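Long-range contact in alpha-n-acetylglucosaminidase family protein (Clostridium perfringens, PDB 4A41), which binds galactose, and probably galactose-bearing glycans, through a family 32 carbohydrate-binding module of a family 89 alpha-N-acetylglucosaminidase: residues 61-72 / 141-152. Sequence-based numbering, arbitrary orientation. Where two conformers were deposited one is given.
Sequences TKYNPVEELPQS and KLVALEGVGGFA. With GAL (beta-D-galactopyranose), chain C.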
loop_
_atom_site.group_PDB
_atom_site.type_symbol
_atom_site.label_atom_id
_atom_site.label_comp_id
_atom_site.label_asym_id
_atom_site.label_seq_id
_atom_site.Cartn_x
_atom_site.Cartn_y
_atom_site.Cartn_z
ATOM N N THR A 61 -0.965 -8.437 5.784
ATOM C CA THR A 61 -2.296 -8.695 6.315
ATOM C C THR A 61 -2.196 -9.701 7.476
ATOM O O THR A 61 -1.270 -10.519 7.525
ATOM C CB THR A 61 -3.253 -9.246 5.216
ATOM O OG1 THR A 61 -2.596 -10.290 4.476
ATOM C CG2 THR A 61 -3.666 -8.110 4.233
ATOM N N LYS A 62 -3.174 -9.637 8.382
ATOM C CA LYS A 62 -3.243 -10.548 9.535
ATOM C C LYS A 62 -3.383 -11.996 9.102
ATOM O O LYS A 62 -4.216 -12.325 8.253
ATOM C CB LYS A 62 -4.419 -10.159 10.431
ATOM C CG LYS A 62 -4.748 -11.149 11.569
ATOM C CD LYS A 62 -3.596 -11.247 12.546
ATOM C CE LYS A 62 -4.000 -12.013 13.791
ATOM N NZ LYS A 62 -4.814 -11.170 14.691
ATOM N N TYR A 63 -2.559 -12.862 9.692
ATOM C CA TYR A 63 -2.702 -14.280 9.426
ATOM C C TYR A 63 -2.778 -15.044 10.764
ATOM O O TYR A 63 -2.744 -14.427 11.832
ATOM C CB TYR A 63 -1.634 -14.771 8.448
ATOM C CG TYR A 63 -0.216 -14.540 8.882
ATOM C CD1 TYR A 63 0.461 -15.494 9.648
ATOM C CD2 TYR A 63 0.479 -13.375 8.508
ATOM C CE1 TYR A 63 1.786 -15.280 10.040
ATOM C CE2 TYR A 63 1.800 -13.157 8.892
ATOM C CZ TYR A 63 2.453 -14.128 9.649
ATOM O OH TYR A 63 3.755 -13.942 10.041
ATOM N N ASN A 64 -2.956 -16.363 10.673
ATOM C CA ASN A 64 -3.211 -17.232 11.845
ATOM C C ASN A 64 -4.398 -16.777 12.741
ATOM O O ASN A 64 -4.199 -16.383 13.903
ATOM C CB ASN A 64 -1.899 -17.486 12.631
ATOM C CG ASN A 64 -0.845 -18.265 11.792
ATOM O OD1 ASN A 64 -1.187 -19.015 10.859
ATOM N ND2 ASN A 64 0.435 -18.084 12.127
ATOM N N PRO A 65 -5.639 -16.815 12.196
ATOM C CA PRO A 65 -5.959 -17.229 10.841
ATOM C C PRO A 65 -5.991 -16.021 9.909
ATOM O O PRO A 65 -6.011 -14.866 10.365
ATOM C CB PRO A 65 -7.365 -17.821 10.987
ATOM C CG PRO A 65 -7.981 -16.992 12.050
ATOM C CD PRO A 65 -6.872 -16.545 12.969
ATOM N N VAL A 66 -5.987 -16.316 8.620
ATOM C CA VAL A 66 -6.046 -15.293 7.596
ATOM C C VAL A 66 -7.326 -14.467 7.709
ATOM O O VAL A 66 -8.421 -14.991 7.975
ATOM C CB VAL A 66 -5.938 -15.935 6.198
ATOM C CG1 VAL A 66 -6.181 -14.921 5.084
ATOM C CG2 VAL A 66 -4.582 -16.581 6.032
ATOM N N GLU A 67 -7.163 -13.161 7.531
ATOM C CA GLU A 67 -8.275 -12.286 7.196
ATOM C C GLU A 67 -8.224 -12.136 5.686
ATOM O O GLU A 67 -7.274 -11.539 5.144
ATOM C CB GLU A 67 -8.113 -10.963 7.919
ATOM C CG GLU A 67 -8.224 -11.195 9.418
ATOM C CD GLU A 67 -8.169 -9.936 10.250
ATOM O OE1 GLU A 67 -7.574 -8.940 9.806
ATOM O OE2 GLU A 67 -8.690 -9.959 11.389
ATOM N N GLU A 68 -9.240 -12.697 5.020
ATOM C CA GLU A 68 -9.228 -12.890 3.565
ATOM C C GLU A 68 -9.250 -11.576 2.786
ATOM O O GLU A 68 -9.839 -10.590 3.238
ATOM C CB GLU A 68 -10.419 -13.768 3.144
ATOM C CG GLU A 68 -10.270 -15.223 3.624
ATOM N N LEU A 69 -8.619 -11.588 1.618
ATOM C CA LEU A 69 -8.677 -10.468 0.673
ATOM C C LEU A 69 -10.106 -10.336 0.153
ATOM O O LEU A 69 -10.843 -11.330 0.119
ATOM C CB LEU A 69 -7.695 -10.673 -0.471
ATOM C CG LEU A 69 -6.215 -10.751 -0.041
ATOM C CD1 LEU A 69 -5.378 -10.930 -1.285
ATOM C CD2 LEU A 69 -5.781 -9.491 0.759
ATOM N N PRO A 70 -10.520 -9.125 -0.263
ATOM C CA PRO A 70 -9.729 -7.876 -0.296
ATOM C C PRO A 70 -9.394 -7.291 1.072
ATOM O O PRO A 70 -10.175 -7.395 2.031
ATOM C CB PRO A 70 -10.633 -6.901 -1.066
ATOM C CG PRO A 70 -11.589 -7.786 -1.832
ATOM C CD PRO A 70 -11.845 -8.936 -0.895
ATOM N N GLN A 71 -8.184 -6.738 1.168
ATOM C CA GLN A 71 -7.842 -5.896 2.282
ATOM C C GLN A 71 -7.057 -4.733 1.686
ATOM O O GLN A 71 -6.618 -4.805 0.539
ATOM C CB GLN A 71 -6.957 -6.603 3.303
ATOM C CG GLN A 71 -7.588 -7.835 4.005
ATOM C CD GLN A 71 -8.760 -7.520 4.935
ATOM O OE1 GLN A 71 -8.885 -6.411 5.505
ATOM N NE2 GLN A 71 -9.613 -8.526 5.139
ATOM N N SER A 72 -6.948 -3.661 2.451
ATOM C CA SER A 72 -6.323 -2.432 1.951
ATOM C C SER A 72 -5.444 -1.745 2.993
ATOM O O SER A 72 -5.548 -2.002 4.193
ATOM C CB SER A 72 -7.395 -1.445 1.468
ATOM O OG SER A 72 -8.202 -0.980 2.545
ATOM N N LYS A 141 -5.392 4.986 -0.915
ATOM C CA LYS A 141 -5.695 3.644 -0.435
ATOM C C LYS A 141 -5.293 2.654 -1.519
ATOM O O LYS A 141 -5.758 2.696 -2.675
ATOM C CB LYS A 141 -7.183 3.489 -0.082
ATOM C CG LYS A 141 -7.558 2.042 0.299
ATOM C CD LYS A 141 -9.071 1.817 0.452
ATOM C CE LYS A 141 -9.700 2.707 1.504
ATOM N NZ LYS A 141 -11.141 2.267 1.665
ATOM N N LEU A 142 -4.417 1.742 -1.149
ATOM C CA LEU A 142 -4.070 0.619 -2.021
ATOM C C LEU A 142 -4.889 -0.618 -1.627
ATOM O O LEU A 142 -4.779 -1.105 -0.490
ATOM C CB LEU A 142 -2.571 0.281 -1.963
ATOM C CG LEU A 142 -2.141 -0.932 -2.804
ATOM C CD1 LEU A 142 -2.358 -0.726 -4.291
ATOM C CD2 LEU A 142 -0.660 -1.239 -2.490
ATOM N N VAL A 143 -5.744 -1.058 -2.550
ATOM C CA VAL A 143 -6.626 -2.219 -2.330
ATOM C C VAL A 143 -5.986 -3.441 -2.999
ATOM O O VAL A 143 -5.744 -3.485 -4.208
ATOM C CB VAL A 143 -8.044 -1.994 -2.910
ATOM C CG1 VAL A 143 -8.923 -3.200 -2.622
ATOM C CG2 VAL A 143 -8.679 -0.709 -2.388
ATOM N N ALA A 144 -5.684 -4.438 -2.173
ATOM C CA ALA A 144 -5.223 -5.758 -2.659
ATOM C C ALA A 144 -6.407 -6.696 -2.881
ATOM O O ALA A 144 -7.005 -7.174 -1.923
ATOM C CB ALA A 144 -4.258 -6.378 -1.643
ATOM N N LEU A 145 -6.747 -6.903 -4.153
ATOM C CA LEU A 145 -7.847 -7.805 -4.510
ATOM C C LEU A 145 -7.345 -9.229 -4.479
ATOM O O LEU A 145 -8.075 -10.151 -4.076
ATOM C CB LEU A 145 -8.386 -7.473 -5.909
ATOM C CG LEU A 145 -9.052 -6.091 -6.052
ATOM C CD1 LEU A 145 -9.525 -5.852 -7.470
ATOM C CD2 LEU A 145 -10.175 -5.905 -5.049
ATOM N N GLU A 146 -6.105 -9.398 -4.932
ATOM C CA GLU A 146 -5.438 -10.715 -4.958
ATOM C C GLU A 146 -3.975 -10.543 -4.633
ATOM O O GLU A 146 -3.380 -9.520 -5.011
ATOM C CB GLU A 146 -5.586 -11.398 -6.324
ATOM C CG GLU A 146 -7.056 -11.590 -6.709
ATOM C CD GLU A 146 -7.290 -12.306 -8.025
ATOM O OE1 GLU A 146 -6.334 -12.679 -8.737
ATOM O OE2 GLU A 146 -8.484 -12.520 -8.341
ATOM N N GLY A 147 -3.402 -11.531 -3.945
ATOM C CA GLY A 147 -1.975 -11.516 -3.666
ATOM C C GLY A 147 -1.465 -12.912 -3.446
ATOM O O GLY A 147 -2.260 -13.834 -3.207
ATOM N N VAL A 148 -0.147 -13.051 -3.495
ATOM C CA VAL A 148 0.451 -14.407 -3.430
ATOM C C VAL A 148 0.070 -15.068 -2.099
ATOM O O VAL A 148 0.234 -14.498 -1.024
ATOM C CB VAL A 148 1.964 -14.358 -3.623
ATOM C CG1 VAL A 148 2.574 -15.731 -3.307
ATOM C CG2 VAL A 148 2.335 -13.940 -5.057
ATOM N N GLY A 149 -0.467 -16.299 -2.167
ATOM C CA GLY A 149 -0.884 -17.010 -0.965
ATOM C C GLY A 149 -2.220 -16.565 -0.404
ATOM O O GLY A 149 -2.683 -17.093 0.601
ATOM N N GLY A 150 -2.825 -15.563 -1.042
ATOM C CA GLY A 150 -4.044 -14.960 -0.502
ATOM C C GLY A 150 -3.803 -13.965 0.626
ATOM O O GLY A 150 -4.741 -13.583 1.314
ATOM N N PHE A 151 -2.543 -13.563 0.802
ATOM C CA PHE A 151 -2.145 -12.508 1.729
ATOM C C PHE A 151 -1.894 -11.243 0.893
ATOM O O PHE A 151 -1.823 -11.301 -0.318
ATOM C CB PHE A 151 -0.824 -12.891 2.396
ATOM C CG PHE A 151 -0.802 -14.296 2.960
ATOM C CD1 PHE A 151 -1.461 -14.596 4.133
ATOM C CD2 PHE A 151 -0.059 -15.303 2.324
ATOM C CE1 PHE A 151 -1.432 -15.912 4.659
ATOM C CE2 PHE A 151 -0.024 -16.616 2.845
ATOM C CZ PHE A 151 -0.705 -16.907 4.002
ATOM N N ALA A 152 -1.767 -10.108 1.575
ATOM C CA ALA A 152 -1.215 -8.908 0.935
ATOM C C ALA A 152 -0.102 -8.361 1.783
ATOM O O ALA A 152 -0.195 -8.338 3.026
ATOM C CB ALA A 152 -2.294 -7.865 0.728
HETATM C C1 GAL C . 5.647 -16.971 6.188
HETATM C C2 GAL C . 6.157 -15.631 5.691
HETATM C C3 GAL C . 5.342 -14.535 6.389
HETATM C C4 GAL C . 3.855 -14.775 6.164
HETATM C C5 GAL C . 3.487 -16.184 6.639
HETATM C C6 GAL C . 2.004 -16.487 6.433
HETATM O O1 GAL C . 6.335 -17.968 5.486
HETATM O O2 GAL C . 7.555 -15.484 5.932
HETATM O O3 GAL C . 5.789 -13.281 5.889
HETATM O O4 GAL C . 3.560 -14.632 4.759
HETATM O O5 GAL C . 4.269 -17.082 5.876
HETATM O O6 GAL C . 1.641 -17.741 7.009
HETATM O O HOH W 1 -5.081 -11.855 3.510
HETATM O O HOH W 2 -7.448 -14.124 1.036
HETATM O O HOH W 3 -10.910 -0.819 2.198
#
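Leu69 packs into the bend of segment 144-152, beside the corner at Leu145. Its CG lies anti to the carbonyl carbon (chi1 -62°), 3.5 Å from Gly150 O. From there the two methyls diverge. CD1 meets the backbone, 3.4 Å from Gly147 N. CD2 rests against the methyl groups of Ala144 and Ala152. The Gly150 carbonyl accepts hydrogen bonds from two waters, one bridging to Glu67 O and the other to Leu69 N.

Phe151 is the second large piece. Val66 CG2 comes within 3.5 Å of Phe151 CE1, and the two side chains cross at about a right angle. The ring also borders the galactose: Phe151 CZ is 3.7 Å from C6 of the sugar. Tyr63 lays a ring face under the same C6, which sits over the ring centre. The contact thus builds an aromatic part of the sugar pocket, to which Glu44, His60, Arg91 and Asn96 add hydrogen bonds.

Next to Phe151, Thr61 is tied twice to Ala152. Thr61 N donates to Ala152 O, and Ala152 N donates almost straight (172°) to Thr61 OG1 at 3.0 Å.

At the other end the chains pair as antiparallel strands. Ala144 N donates to Gln71 O at 2.9 Å; the return bond, Gln71 N to Ala144 O, is weak. Ser72 CB packs on Lys141 CG, and a water links Ser72 OG to Lys141 NZ.

Strands 71-77 and 139-144 lie between strands 31-34 and 102-107 in the five-stranded sheet of the F5/8 type C (discoidin-like) beta-sandwich. Beyond Ala152 the chain enters strand 153-160 of the four-stranded sheet.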